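Local coordinates for probable leucine/isoleucine/valine-binding protein (Rhodopirellula baltica, PDB 4KV7) that probably binds branched-chain or related amino acids as a periplasmic substrate-binding protein, at residues N133-Y138 / S303-I308; V283-D288 / V309-V314; L336-I341 / P346-P351. The protein carries 1 engineered substitution. All blocks are in the same frame, centred on the assembly; numbering follows the deposited sequence.

Contact 1 (N133-Y138 / S303-I308). With FMT (formic acid), chain B.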
ATOM      1  N   ASN A 133      -5.465 -10.342  -0.865  1.00  9.82           N
ATOM      2  CA  ASN A 133      -4.615  -9.275  -0.357  1.00  9.81           C
ATOM      3  C   ASN A 133      -3.460  -9.791   0.480  1.00  8.76           C
ATOM      4  O   ASN A 133      -3.596 -10.785   1.193  1.00 10.65           O
ATOM      5  CB  ASN A 133      -5.454  -8.327   0.502  1.00  9.80           C
ATOM      6  CG  ASN A 133      -6.659  -7.800  -0.239  1.00  9.42           C
ATOM      7  OD1 ASN A 133      -6.520  -7.087  -1.235  1.00 10.03           O
ATOM      8  ND2 ASN A 133      -7.857  -8.136   0.245  1.00 10.90           N
ATOM      9  N   TYR A 134      -2.326  -9.098   0.395  1.00  9.28           N
ATOM     10  CA  TYR A 134      -1.234  -9.270   1.347  1.00  9.63           C
ATOM     11  C   TYR A 134      -1.421  -8.379   2.587  1.00  8.79           C
ATOM     12  O   TYR A 134      -1.386  -8.854   3.719  1.00  9.80           O
ATOM     13  CB  TYR A 134       0.155  -8.995   0.697  1.00  9.95           C
ATOM     14  CG  TYR A 134       1.150  -8.589   1.761  1.00  9.69           C
ATOM     15  CD1 TYR A 134       1.603  -9.512   2.692  1.00  9.89           C
ATOM     16  CD2 TYR A 134       1.569  -7.271   1.889  1.00  9.89           C
ATOM     17  CE1 TYR A 134       2.451  -9.141   3.726  1.00 10.78           C
ATOM     18  CE2 TYR A 134       2.417  -6.887   2.916  1.00  9.80           C
ATOM     19  CZ  TYR A 134       2.854  -7.826   3.834  1.00  9.82           C
ATOM     20  OH  TYR A 134       3.689  -7.473   4.879  1.00 10.12           O
ATOM     21  N   ARG A 135      -1.591  -7.082   2.359  1.00  8.39           N
ATOM     22  CA  ARG A 135      -1.374  -6.078   3.401  1.00  9.16           C
ATOM     23  C   ARG A 135      -2.530  -5.884   4.362  1.00  7.81           C
ATOM     24  O   ARG A 135      -3.695  -6.090   4.031  1.00  8.72           O
ATOM     25  CB  ARG A 135      -1.024  -4.724   2.775  1.00  8.82           C
ATOM     26  CG  ARG A 135      -2.070  -4.209   1.785  1.00  8.72           C
ATOM     27  CD  ARG A 135      -2.257  -2.694   1.830  1.00  8.76           C
ATOM     28  NE  ARG A 135      -1.072  -1.986   1.355  1.00  7.87           N
ATOM     29  CZ  ARG A 135      -0.858  -0.687   1.503  1.00  7.96           C
ATOM     30  NH1 ARG A 135       0.271  -0.156   1.061  1.00  8.89           N
ATOM     31  NH2 ARG A 135      -1.761   0.081   2.098  1.00  9.17           N
ATOM     32  N   ALA A 136      -2.178  -5.434   5.563  1.00  8.47           N
ATOM     33  CA  ALA A 136      -3.138  -4.942   6.536  1.00  8.98           C
ATOM     34  C   ALA A 136      -3.955  -3.807   5.932  1.00  8.30           C
ATOM     35  O   ALA A 136      -3.559  -3.183   4.939  1.00  9.04           O
ATOM     36  CB  ALA A 136      -2.401  -4.459   7.779  1.00  9.41           C
ATOM     37  N   SER A 137      -5.092  -3.531   6.552  1.00  8.51           N
ATOM     38  CA  SER A 137      -6.061  -2.571   6.046  1.00  9.32           C
ATOM     39  C   SER A 137      -5.903  -1.175   6.639  1.00  8.25           C
ATOM     40  O   SER A 137      -5.217  -0.986   7.649  1.00  9.12           O
ATOM     41  CB  SER A 137      -7.462  -3.069   6.372  1.00  9.11           C
ATOM     42  OG  SER A 137      -7.686  -2.918   7.765  1.00  8.75           O
ATOM     43  N   TYR A 138      -6.577  -0.199   6.032  1.00  8.59           N
ATOM     44  CA  TYR A 138      -6.604   1.150   6.604  1.00  9.05           C
ATOM     45  C   TYR A 138      -7.313   1.149   7.960  1.00  9.01           C
ATOM     46  O   TYR A 138      -6.935   1.919   8.854  1.00  9.03           O
ATOM     47  CB  TYR A 138      -7.242   2.192   5.668  1.00  9.26           C
ATOM     48  CG  TYR A 138      -6.503   2.388   4.359  1.00  8.12           C
ATOM     49  CD1 TYR A 138      -5.110   2.450   4.313  1.00  8.28           C
ATOM     50  CD2 TYR A 138      -7.200   2.502   3.172  1.00  8.51           C
ATOM     51  CE1 TYR A 138      -4.438   2.629   3.113  1.00  7.69           C
ATOM     52  CE2 TYR A 138      -6.542   2.687   1.972  1.00  8.01           C
ATOM     53  CZ  TYR A 138      -5.158   2.740   1.951  1.00  7.83           C
ATOM     54  OH  TYR A 138      -4.456   2.875   0.781  1.00  8.56           O
ATOM     55  N   SER A 303       8.610  -0.503  -2.522  1.00  8.14           N
ATOM     56  CA  SER A 303       9.165  -1.619  -3.271  1.00  8.82           C
ATOM     57  C   SER A 303       9.306  -2.875  -2.425  1.00  8.17           C
ATOM     58  O   SER A 303       9.227  -3.974  -2.962  1.00  8.85           O
ATOM     59  CB  SER A 303      10.479  -1.268  -3.966  1.00  9.32           C
ATOM     60  OG  SER A 303      11.463  -0.829  -3.054  1.00  9.53           O
ATOM     61  N   LEU A 304       9.507  -2.741  -1.113  1.00  8.57           N
ATOM     62  CA  LEU A 304       9.503  -3.914  -0.252  1.00  8.69           C
ATOM     63  C   LEU A 304       8.145  -4.602  -0.313  1.00  8.15           C
ATOM     64  O   LEU A 304       8.074  -5.826  -0.414  1.00  8.94           O
ATOM     65  CB  LEU A 304       9.869  -3.532   1.182  1.00  9.04           C
ATOM     66  CG  LEU A 304       9.736  -4.628   2.239  1.00  8.47           C
ATOM     67  CD1 LEU A 304      10.551  -5.868   1.854  1.00  9.98           C
ATOM     68  CD2 LEU A 304      10.209  -4.097   3.573  1.00 10.14           C
ATOM     69  N   GLU A 305       7.055  -3.833  -0.285  1.00  8.29           N
ATOM     70  CA  GLU A 305       5.736  -4.436  -0.449  1.00  8.47           C
ATOM     71  C   GLU A 305       5.596  -5.138  -1.808  1.00  7.95           C
ATOM     72  O   GLU A 305       5.067  -6.246  -1.882  1.00  8.77           O
ATOM     73  CB  GLU A 305       4.624  -3.403  -0.242  1.00  8.72           C
ATOM     74  CG  GLU A 305       3.225  -3.994  -0.286  1.00  9.27           C
ATOM     75  CD  GLU A 305       2.137  -3.009   0.099  1.00  8.45           C
ATOM     76  OE1 GLU A 305       2.456  -1.884   0.553  1.00  8.46           O
ATOM     77  OE2 GLU A 305       0.943  -3.353  -0.067  1.00  8.89           O
ATOM     78  N   GLY A 306       6.064  -4.502  -2.879  1.00  7.78           N
ATOM     79  CA  GLY A 306       5.985  -5.119  -4.193  1.00  9.24           C
ATOM     80  C   GLY A 306       6.769  -6.421  -4.253  1.00  8.01           C
ATOM     81  O   GLY A 306       6.320  -7.424  -4.826  1.00  9.39           O
ATOM     82  N   TYR A 307       7.946  -6.421  -3.642  1.00  8.36           N
ATOM     83  CA  TYR A 307       8.773  -7.613  -3.565  1.00  9.49           C
ATOM     84  C   TYR A 307       8.064  -8.744  -2.818  1.00  8.85           C
ATOM     85  O   TYR A 307       8.091  -9.896  -3.248  1.00  9.67           O
ATOM     86  CB  TYR A 307      10.127  -7.276  -2.928  1.00  9.50           C
ATOM     87  CG  TYR A 307      11.004  -8.480  -2.722  1.00  9.45           C
ATOM     88  CD1 TYR A 307      11.745  -9.009  -3.770  1.00 10.70           C
ATOM     89  CD2 TYR A 307      11.085  -9.100  -1.479  1.00 10.47           C
ATOM     90  CE1 TYR A 307      12.541 -10.124  -3.584  1.00 10.44           C
ATOM     91  CE2 TYR A 307      11.884 -10.206  -1.285  1.00 10.47           C
ATOM     92  CZ  TYR A 307      12.599 -10.718  -2.337  1.00 10.51           C
ATOM     93  OH  TYR A 307      13.378 -11.828  -2.099  1.00 12.84           O
ATOM     94  N   ILE A 308       7.433  -8.420  -1.694  1.00  9.12           N
ATOM     95  CA  ILE A 308       6.664  -9.398  -0.922  1.00  9.47           C
ATOM     96  C   ILE A 308       5.528  -9.989  -1.753  1.00  9.22           C
ATOM     97  O   ILE A 308       5.338 -11.210  -1.776  1.00  9.59           O
ATOM     98  CB  ILE A 308       6.118  -8.768   0.365  1.00  9.48           C
ATOM     99  CG1 ILE A 308       7.273  -8.548   1.336  1.00  9.38           C
ATOM    100  CG2 ILE A 308       5.023  -9.641   0.989  1.00 10.50           C
ATOM    101  CD1 ILE A 308       6.970  -7.624   2.497  1.00 10.74           C
TER
HETATM  102  C   FMT B 501      -5.522   4.717  -1.930  1.00  7.70           C
HETATM  103  O1  FMT B 501      -5.810   3.672  -1.329  1.00  8.08           O
HETATM  104  O2  FMT B 501      -6.059   5.115  -2.972  1.00  8.33           O
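Arg135 and Glu305 carry the charge of this buried contact. From CB the arginine chain starts with CG set between the backbone N and the carbonyl carbon (chi1 57°), then bends at chi2 and chi3; CB, CG and CD all pass close to Glu305 OE2, CG at 3.6 Å. Arg135 NE then gives Glu305 OE2 an almost straight bond of 2.8 Å (175° at the hydrogen), and Arg135 NH1 reaches Glu305 OE1, also at 2.8 Å. The guanidinium thus grips the carboxylate side-on, one nitrogen to each oxygen, with the two planes 28° apart. It also makes a cation-pi contact with Phe116, and Tyr138 CE1 lies at its edge. In this type I periplasmic-binding-protein fold, 133-138 leads from strand 131-132 of one lobe to helix 138-151 of the other, so the salt bridge ties a crossover between lobes to helix 301-319. Beside it, Ile308 CG2 makes a CH-pi contact over the face of the Tyr134 ring, 3.8 Å from the centroid, while the phenol OH bonds to Val272 O. At the far end of the loop, Tyr138 OH donates to O1 of a formate, probably from the crystallisation liquor, at 2.6 Å.

Contact 2 (V283-D288 / V309-V314)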
ATOM      1  N   VAL A 283      13.580  -9.513   4.476  1.00 10.32           N
ATOM      2  CA  VAL A 283      14.076  -8.178   4.166  1.00 10.04           C
ATOM      3  C   VAL A 283      15.502  -8.226   3.638  1.00  9.90           C
ATOM      4  O   VAL A 283      15.838  -7.487   2.714  1.00 10.44           O
ATOM      5  CB  VAL A 283      13.936  -7.215   5.355  1.00 10.65           C
ATOM      6  CG1 VAL A 283      14.469  -5.846   4.985  1.00 11.90           C
ATOM      7  CG2 VAL A 283      12.478  -7.111   5.783  1.00 12.12           C
ATOM      8  N   ARG A 284      16.337  -9.101   4.185  1.00 11.31           N
ATOM      9  CA  ARG A 284      17.688  -9.264   3.653  1.00 12.63           C
ATOM     10  C   ARG A 284      17.632  -9.758   2.207  1.00 12.39           C
ATOM     11  O   ARG A 284      18.405  -9.319   1.354  1.00 11.97           O
ATOM     12  CB  ARG A 284      18.508 -10.223   4.517  1.00 13.94           C
ATOM     13  CG  ARG A 284      18.607  -9.791   5.964  1.00 14.92           C
ATOM     14  CD  ARG A 284      19.606 -10.631   6.733  1.00 13.84           C
ATOM     15  NE  ARG A 284      19.296 -12.061   6.702  1.00 14.81           N
ATOM     16  CZ  ARG A 284      19.637 -12.927   7.659  1.00 14.88           C
ATOM     17  NH1 ARG A 284      20.286 -12.520   8.738  1.00 13.48           N
ATOM     18  NH2 ARG A 284      19.333 -14.213   7.540  1.00 15.83           N
ATOM     19  N   GLU A 285      16.689 -10.653   1.928  1.00 12.19           N
ATOM     20  CA  GLU A 285      16.478 -11.173   0.581  1.00 12.65           C
ATOM     21  C   GLU A 285      15.983 -10.083  -0.376  1.00 10.94           C
ATOM     22  O   GLU A 285      16.403 -10.012  -1.529  1.00 11.26           O
ATOM     23  CB  GLU A 285      15.525 -12.377   0.627  1.00 12.87           C
ATOM     24  CG  GLU A 285      16.188 -13.638   1.200  1.00 14.03           C
ATOM     25  CD  GLU A 285      15.208 -14.677   1.737  1.00 15.17           C
ATOM     26  OE1 GLU A 285      13.989 -14.434   1.761  1.00 15.28           O
ATOM     27  OE2 GLU A 285      15.676 -15.754   2.152  1.00 21.35           O
ATOM     28  N   TYR A 286      15.093  -9.230   0.106  1.00 10.29           N
ATOM     29  CA  TYR A 286      14.671  -8.049  -0.634  1.00 10.37           C
ATOM     30  C   TYR A 286      15.870  -7.189  -1.004  1.00  9.30           C
ATOM     31  O   TYR A 286      16.010  -6.780  -2.150  1.00 10.06           O
ATOM     32  CB  TYR A 286      13.676  -7.246   0.207  1.00 10.09           C
ATOM     33  CG  TYR A 286      13.523  -5.794  -0.206  1.00  9.75           C
ATOM     34  CD1 TYR A 286      12.835  -5.439  -1.362  1.00  9.16           C
ATOM     35  CD2 TYR A 286      14.050  -4.776   0.583  1.00  9.57           C
ATOM     36  CE1 TYR A 286      12.689  -4.107  -1.721  1.00  9.70           C
ATOM     37  CE2 TYR A 286      13.913  -3.450   0.235  1.00 10.45           C
ATOM     38  CZ  TYR A 286      13.230  -3.112  -0.913  1.00  9.27           C
ATOM     39  OH  TYR A 286      13.110  -1.778  -1.231  1.00 10.28           O
ATOM     40  N   ARG A 287      16.747  -6.915  -0.046  1.00 11.04           N
ATOM     41  CA  ARG A 287      17.882  -6.041  -0.329  1.00 10.76           C
ATOM     42  C   ARG A 287      18.815  -6.667  -1.359  1.00 10.74           C
ATOM     43  O   ARG A 287      19.314  -5.968  -2.241  1.00 11.46           O
ATOM     44  CB  ARG A 287      18.647  -5.664   0.944  1.00 11.00           C
ATOM     45  CG  ARG A 287      17.852  -4.773   1.888  1.00 10.87           C
ATOM     46  CD  ARG A 287      18.758  -3.985   2.836  1.00 11.79           C
ATOM     47  NE  ARG A 287      19.493  -4.875   3.732  1.00 12.11           N
ATOM     48  CZ  ARG A 287      19.043  -5.301   4.907  1.00 13.32           C
ATOM     49  NH1 ARG A 287      17.861  -4.908   5.346  1.00 13.62           N
ATOM     50  NH2 ARG A 287      19.779  -6.123   5.641  1.00 14.78           N
ATOM     51  N   ASP A 288      19.043  -7.978  -1.262  1.00 11.24           N
ATOM     52  CA  ASP A 288      19.887  -8.659  -2.241  1.00 11.70           C
ATOM     53  C   ASP A 288      19.254  -8.599  -3.625  1.00 11.22           C
ATOM     54  O   ASP A 288      19.946  -8.355  -4.615  1.00 12.15           O
ATOM     55  CB  ASP A 288      20.097 -10.130  -1.869  1.00 13.90           C
ATOM     56  CG  ASP A 288      20.995 -10.326  -0.653  1.00 13.88           C
ATOM     57  OD1 ASP A 288      21.775  -9.417  -0.299  1.00 15.31           O
ATOM     58  OD2 ASP A 288      20.937 -11.434  -0.065  1.00 16.88           O
ATOM     59  N   VAL A 309       4.796  -9.134  -2.452  1.00  9.18           N
ATOM     60  CA  VAL A 309       3.745  -9.593  -3.344  1.00 10.93           C
ATOM     61  C   VAL A 309       4.306 -10.555  -4.403  1.00 10.04           C
ATOM     62  O   VAL A 309       3.742 -11.632  -4.635  1.00 10.34           O
ATOM     63  CB  VAL A 309       3.016  -8.390  -3.965  1.00 10.36           C
ATOM     64  CG1 VAL A 309       2.084  -8.831  -5.074  1.00 11.87           C
ATOM     65  CG2 VAL A 309       2.237  -7.651  -2.892  1.00 12.02           C
ATOM     66  N   GLY A 310       5.413 -10.177  -5.040  1.00  9.56           N
ATOM     67  CA  GLY A 310       6.051 -11.039  -6.018  1.00 10.56           C
ATOM     68  C   GLY A 310       6.477 -12.371  -5.418  1.00 10.10           C
ATOM     69  O   GLY A 310       6.279 -13.430  -6.032  1.00 11.10           O
ATOM     70  N   ARG A 311       7.063 -12.334  -4.223  1.00 10.33           N
ATOM     71  CA  ARG A 311       7.493 -13.554  -3.543  1.00 11.45           C
ATOM     72  C   ARG A 311       6.325 -14.491  -3.258  1.00 10.67           C
ATOM     73  O   ARG A 311       6.426 -15.697  -3.462  1.00 12.10           O
ATOM     74  CB  ARG A 311       8.223 -13.226  -2.234  1.00 11.75           C
ATOM     75  CG  ARG A 311       9.672 -12.765  -2.381  1.00 12.41           C
ATOM     76  CD  ARG A 311      10.600 -13.916  -2.741  1.00 14.14           C
ATOM     77  NE  ARG A 311      10.593 -14.934  -1.697  1.00 15.32           N
ATOM     78  CZ  ARG A 311      11.357 -14.898  -0.607  1.00 15.78           C
ATOM     79  NH1 ARG A 311      12.217 -13.904  -0.420  1.00 16.18           N
ATOM     80  NH2 ARG A 311      11.276 -15.872   0.293  1.00 18.46           N
ATOM     81  N   ILE A 312       5.215 -13.941  -2.779  1.00 11.07           N
ATOM     82  CA  ILE A 312       4.046 -14.765  -2.486  1.00 11.05           C
ATOM     83  C   ILE A 312       3.460 -15.367  -3.758  1.00 11.08           C
ATOM     84  O   ILE A 312       3.118 -16.550  -3.795  1.00 12.05           O
ATOM     85  CB  ILE A 312       2.973 -13.975  -1.716  1.00 11.02           C
ATOM     86  CG1 ILE A 312       3.528 -13.510  -0.367  1.00 11.07           C
ATOM     87  CG2 ILE A 312       1.715 -14.818  -1.524  1.00 11.69           C
ATOM     88  CD1 ILE A 312       2.650 -12.505   0.341  1.00 12.18           C
ATOM     89  N   LEU A 313       3.364 -14.556  -4.803  1.00 11.45           N
ATOM     90  CA  LEU A 313       2.882 -15.029  -6.094  1.00 11.51           C
ATOM     91  C   LEU A 313       3.727 -16.188  -6.616  1.00 11.31           C
ATOM     92  O   LEU A 313       3.191 -17.224  -7.033  1.00 12.99           O
ATOM     93  CB  LEU A 313       2.888 -13.888  -7.105  1.00 12.11           C
ATOM     94  CG  LEU A 313       2.424 -14.272  -8.508  1.00 11.65           C
ATOM     95  CD1 LEU A 313       0.972 -14.723  -8.500  1.00 15.68           C
ATOM     96  CD2 LEU A 313       2.640 -13.103  -9.450  1.00 14.18           C
ATOM     97  N   VAL A 314       5.050 -16.025  -6.581  1.00 10.97           N
ATOM     98  CA  VAL A 314       5.946 -17.080  -7.043  1.00 13.22           C
ATOM     99  C   VAL A 314       5.795 -18.347  -6.205  1.00 11.30           C
ATOM    100  O   VAL A 314       5.736 -19.448  -6.752  1.00 13.24           O
ATOM    101  CB  VAL A 314       7.415 -16.584  -7.082  1.00 12.17           C
ATOM    102  CG1 VAL A 314       8.383 -17.745  -7.256  1.00 15.88           C
ATOM    103  CG2 VAL A 314       7.595 -15.539  -8.192  1.00 14.98           C
TER
HETATM  104  O   HOH W   1      12.203 -15.682   3.220  1.00 32.96           O
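Glu285 and Arg311 face each other from two regular helices, their CA atoms 10.2 Å apart, so the backbones never meet and the side chains must bridge the gap. Glu285 reaches out with its chain extended beyond CG. Arg311 instead curls, bent at chi2 (-74°) and chi3, and this brings the edge of its guanidinium round to the carboxylate. Both arginine nitrogens that reach across converge on one carboxylate oxygen. Arg311 NH1 gives Glu285 OE1 a hydrogen bond of 2.9 Å, lying close to the guanidinium plane, and Arg311 NH2 adds a weak, bent one to the same atom at 3.4 Å. The carboxylate plane is turned 55° from the guanidinium, and NH1 comes to OE1 from above the carboxylate plane, so this is not the flat two-oxygen pairing of an ideal bidentate salt bridge. A water closes the triangle, donating to Glu285 OE1 at 2.6 Å and accepting from Arg311 NH2 at 3.1 Å. NH1 has a second bond, to Tyr307 OH one turn earlier on its own helix, and that hydroxyl is bonded in turn to Glu47. Losing the guanidinium to a leucine at Arg311 would probably leave Glu285 OE1 without its charged mate and Tyr307 OH without one of its partners. The bridge lies near the surface, where helix 281-293 runs beside helix 301-319, and Tyr307 also packs on Glu285. Helix 31-50 borders the same spot, its Glu47 touching Arg311. On another side of helix 301-319, Val309, Ile312 and Leu313 pack on Phe113 of strand 112-113.

Contact 3 (L336-I341 / P346-P351); sequences LGQFDI and PLTLGP
Leu347 is the main bump here and the Phe339 ring the surface it rests on. Phe339 has its CG between the backbone N and the carbonyl carbon (chi1 66°), which swings the ring back beneath the opposing strand; Leu347 CB sits over one face in a CH-pi contact, offset toward the rim and 3.6 Å from Phe339 CZ. Farther out, Leu347 CD1 settles into the notch between that ring and Ile341, meeting Phe339 CZ at 3.7 Å and Ile341 CD1 at 3.6 Å. Beyond the other end of the ring, Leu349 and Leu336 lie side by side and touch through their CD1 methyls at 3.9 Å. The opposite face of this short, irregular beta-hairpin has a shallower fit. Gln338, fully extended, lies along Pro346 and Thr348, its CG 3.7 Å from Pro346 CB and close to the Thr348 methyl as well. Gly337, with positive phi, takes the chain out of helix 326-335 and into the hairpin, which turns a corner at Gln338. Leu349 N bonds to Gly337 O. Phe339 and Leu347 form a hydrogen-bonded pair in both directions: Phe339 N reaches Leu347 O at 2.8 Å, and Leu347 N returns to Phe339 O at the same distance. Leu336 and Ile341 extend the apolar face onto Ile312 of helix 301-319, while Thr348 OG1 turns to Asp353. The clear hydrogen bonds joining the segments run main chain to main chain, which implies that the backbone sets the register and that the side chains contribute shape and apolar packing.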
ATOM      1  N   LEU A 336      -2.154 -21.699   0.073  1.00 17.47           N
ATOM      2  CA  LEU A 336      -0.974 -21.329   0.858  1.00 16.76           C
ATOM      3  C   LEU A 336      -1.166 -21.602   2.356  1.00 16.65           C
ATOM      4  O   LEU A 336      -0.214 -21.971   3.055  1.00 18.68           O
ATOM      5  CB  LEU A 336      -0.594 -19.862   0.629  1.00 17.78           C
ATOM      6  CG  LEU A 336       0.062 -19.532  -0.712  1.00 18.65           C
ATOM      7  CD1 LEU A 336       0.068 -18.026  -0.932  1.00 18.65           C
ATOM      8  CD2 LEU A 336       1.475 -20.081  -0.761  1.00 25.93           C
ATOM      9  N   GLY A 337      -2.397 -21.449   2.843  1.00 15.50           N
ATOM     10  CA  GLY A 337      -2.685 -21.706   4.246  1.00 16.71           C
ATOM     11  C   GLY A 337      -1.889 -20.797   5.163  1.00 14.26           C
ATOM     12  O   GLY A 337      -1.703 -19.617   4.874  1.00 14.77           O
ATOM     13  N   GLN A 338      -1.441 -21.339   6.292  1.00 15.30           N
ATOM     14  CA  GLN A 338      -0.527 -20.604   7.151  1.00 16.11           C
ATOM     15  C   GLN A 338       0.892 -20.854   6.671  1.00 15.97           C
ATOM     16  O   GLN A 338       1.332 -22.002   6.576  1.00 18.69           O
ATOM     17  CB  GLN A 338      -0.680 -20.992   8.622  1.00 21.25           C
ATOM     18  CG  GLN A 338       0.182 -20.128   9.528  1.00 21.91           C
ATOM     19  CD  GLN A 338      -0.016 -20.431  10.993  1.00 29.06           C
ATOM     20  OE1 GLN A 338      -1.130 -20.349  11.513  1.00 35.78           O
ATOM     21  NE2 GLN A 338       1.067 -20.786  11.673  1.00 32.72           N
ATOM     22  N   PHE A 339       1.606 -19.786   6.352  1.00 16.04           N
ATOM     23  CA  PHE A 339       2.933 -19.933   5.771  1.00 17.32           C
ATOM     24  C   PHE A 339       3.890 -18.864   6.274  1.00 16.88           C
ATOM     25  O   PHE A 339       3.483 -17.850   6.841  1.00 16.33           O
ATOM     26  CB  PHE A 339       2.875 -19.968   4.233  1.00 17.65           C
ATOM     27  CG  PHE A 339       2.410 -18.684   3.595  1.00 14.57           C
ATOM     28  CD1 PHE A 339       1.062 -18.344   3.579  1.00 15.11           C
ATOM     29  CD2 PHE A 339       3.317 -17.838   2.974  1.00 16.38           C
ATOM     30  CE1 PHE A 339       0.633 -17.179   2.983  1.00 15.86           C
ATOM     31  CE2 PHE A 339       2.892 -16.670   2.374  1.00 16.37           C
ATOM     32  CZ  PHE A 339       1.550 -16.336   2.377  1.00 16.14           C
ATOM     33  N   ASP A 340       5.173 -19.124   6.069  1.00 24.20           N
ATOM     34  CA  ASP A 340       6.232 -18.272   6.577  1.00 22.95           C
ATOM     35  C   ASP A 340       7.130 -17.898   5.411  1.00 20.17           C
ATOM     36  O   ASP A 340       7.599 -18.774   4.685  1.00 24.90           O
ATOM     37  CB  ASP A 340       7.027 -19.044   7.631  1.00 26.89           C
ATOM     38  CG  ASP A 340       8.165 -18.240   8.226  1.00 33.16           C
ATOM     39  OD1 ASP A 340       8.117 -16.991   8.182  1.00 30.02           O
ATOM     40  OD2 ASP A 340       9.105 -18.872   8.756  1.00 38.43           O
ATOM     41  N   ILE A 341       7.349 -16.604   5.206  1.00 17.32           N
ATOM     42  CA  ILE A 341       8.285 -16.166   4.171  1.00 18.33           C
ATOM     43  C   ILE A 341       9.432 -15.344   4.750  1.00 16.63           C
ATOM     44  O   ILE A 341      10.129 -14.644   4.024  1.00 18.05           O
ATOM     45  CB  ILE A 341       7.599 -15.381   3.016  1.00 22.54           C
ATOM     46  CG1 ILE A 341       6.826 -14.171   3.547  1.00 22.24           C
ATOM     47  CG2 ILE A 341       6.685 -16.285   2.212  1.00 28.15           C
ATOM     48  CD1 ILE A 341       6.126 -13.371   2.440  1.00 28.79           C
ATOM     49  N   PRO A 346       3.834 -15.510  10.936  1.00 21.08           N
ATOM     50  CA  PRO A 346       3.191 -16.207   9.819  1.00 20.16           C
ATOM     51  C   PRO A 346       2.131 -15.385   9.100  1.00 17.84           C
ATOM     52  O   PRO A 346       1.478 -14.513   9.673  1.00 19.75           O
ATOM     53  CB  PRO A 346       2.545 -17.425  10.492  1.00 21.91           C
ATOM     54  CG  PRO A 346       2.315 -16.991  11.891  1.00 30.60           C
ATOM     55  CD  PRO A 346       3.484 -16.118  12.232  1.00 22.30           C
ATOM     56  N   LEU A 347       1.995 -15.674   7.815  1.00 14.50           N
ATOM     57  CA  LEU A 347       0.920 -15.150   6.987  1.00 13.26           C
ATOM     58  C   LEU A 347      -0.129 -16.241   6.846  1.00 13.50           C
ATOM     59  O   LEU A 347       0.184 -17.419   6.982  1.00 14.30           O
ATOM     60  CB  LEU A 347       1.462 -14.765   5.612  1.00 12.94           C
ATOM     61  CG  LEU A 347       2.556 -13.700   5.622  1.00 12.82           C
ATOM     62  CD1 LEU A 347       2.989 -13.408   4.201  1.00 16.09           C
ATOM     63  CD2 LEU A 347       2.053 -12.438   6.281  1.00 14.56           C
ATOM     64  N   THR A 348      -1.373 -15.858   6.579  1.00 12.83           N
ATOM     65  CA  THR A 348      -2.448 -16.829   6.433  1.00 12.73           C
ATOM     66  C   THR A 348      -3.354 -16.456   5.269  1.00 12.03           C
ATOM     67  O   THR A 348      -3.873 -15.330   5.206  1.00 12.81           O
ATOM     68  CB  THR A 348      -3.304 -16.916   7.709  1.00 14.13           C
ATOM     69  OG1 THR A 348      -3.708 -15.598   8.103  1.00 19.75           O
ATOM     70  CG2 THR A 348      -2.520 -17.547   8.839  1.00 15.01           C
ATOM     71  N   LEU A 349      -3.541 -17.402   4.353  1.00 12.88           N
ATOM     72  CA  LEU A 349      -4.500 -17.239   3.270  1.00 14.06           C
ATOM     73  C   LEU A 349      -5.295 -18.523   3.143  1.00 15.44           C
ATOM     74  O   LEU A 349      -4.797 -19.598   3.473  1.00 17.84           O
ATOM     75  CB  LEU A 349      -3.786 -16.937   1.951  1.00 14.88           C
ATOM     76  CG  LEU A 349      -3.210 -15.523   1.819  1.00 13.26           C
ATOM     77  CD1 LEU A 349      -2.374 -15.397   0.553  1.00 15.82           C
ATOM     78  CD2 LEU A 349      -4.324 -14.468   1.829  1.00 14.30           C
ATOM     79  N   GLY A 350      -6.530 -18.422   2.675  1.00 15.07           N
ATOM     80  CA  GLY A 350      -7.361 -19.593   2.478  1.00 16.24           C
ATOM     81  C   GLY A 350      -8.632 -19.226   1.744  1.00 17.81           C
ATOM     82  O   GLY A 350      -8.838 -18.057   1.429  1.00 16.86           O
ATOM     83  N   PRO A 351      -9.492 -20.218   1.477  1.00 19.05           N
ATOM     84  CA  PRO A 351     -10.773 -20.006   0.791  1.00 23.62           C
ATOM     85  C   PRO A 351     -11.617 -18.902   1.431  1.00 22.90           C
ATOM     86  O   PRO A 351     -12.330 -18.187   0.723  1.00 26.08           O
ATOM     87  CB  PRO A 351     -11.474 -21.357   0.954  1.00 24.18           C
ATOM     88  CG  PRO A 351     -10.361 -22.339   1.025  1.00 27.07           C
ATOM     89  CD  PRO A 351      -9.245 -21.643   1.761  1.00 19.80           C
TER

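Helix 301-319 supplies a segment to contacts 1 and 2 and packs against contact 3. Contacts 1 and 2 use its successive turns, their centres 11 Å apart, and their segments interleave along the chain: 133-138, 283-288, 303-308, 309-314. Tyr286 and Tyr307 pack between them. Contact 3 follows later in sequence, about 14 Å from contact 1 and 15 Å from contact 2, centre to centre. It touches the same helix through Ile312, which meets Leu336, Ile341 and Leu347. One side of the helix, through Ile308 and Ile312, thus meets both the interlobe crossover and the 336-351 pairing, and another faces helix 281-293, linking widely separated parts of the chain.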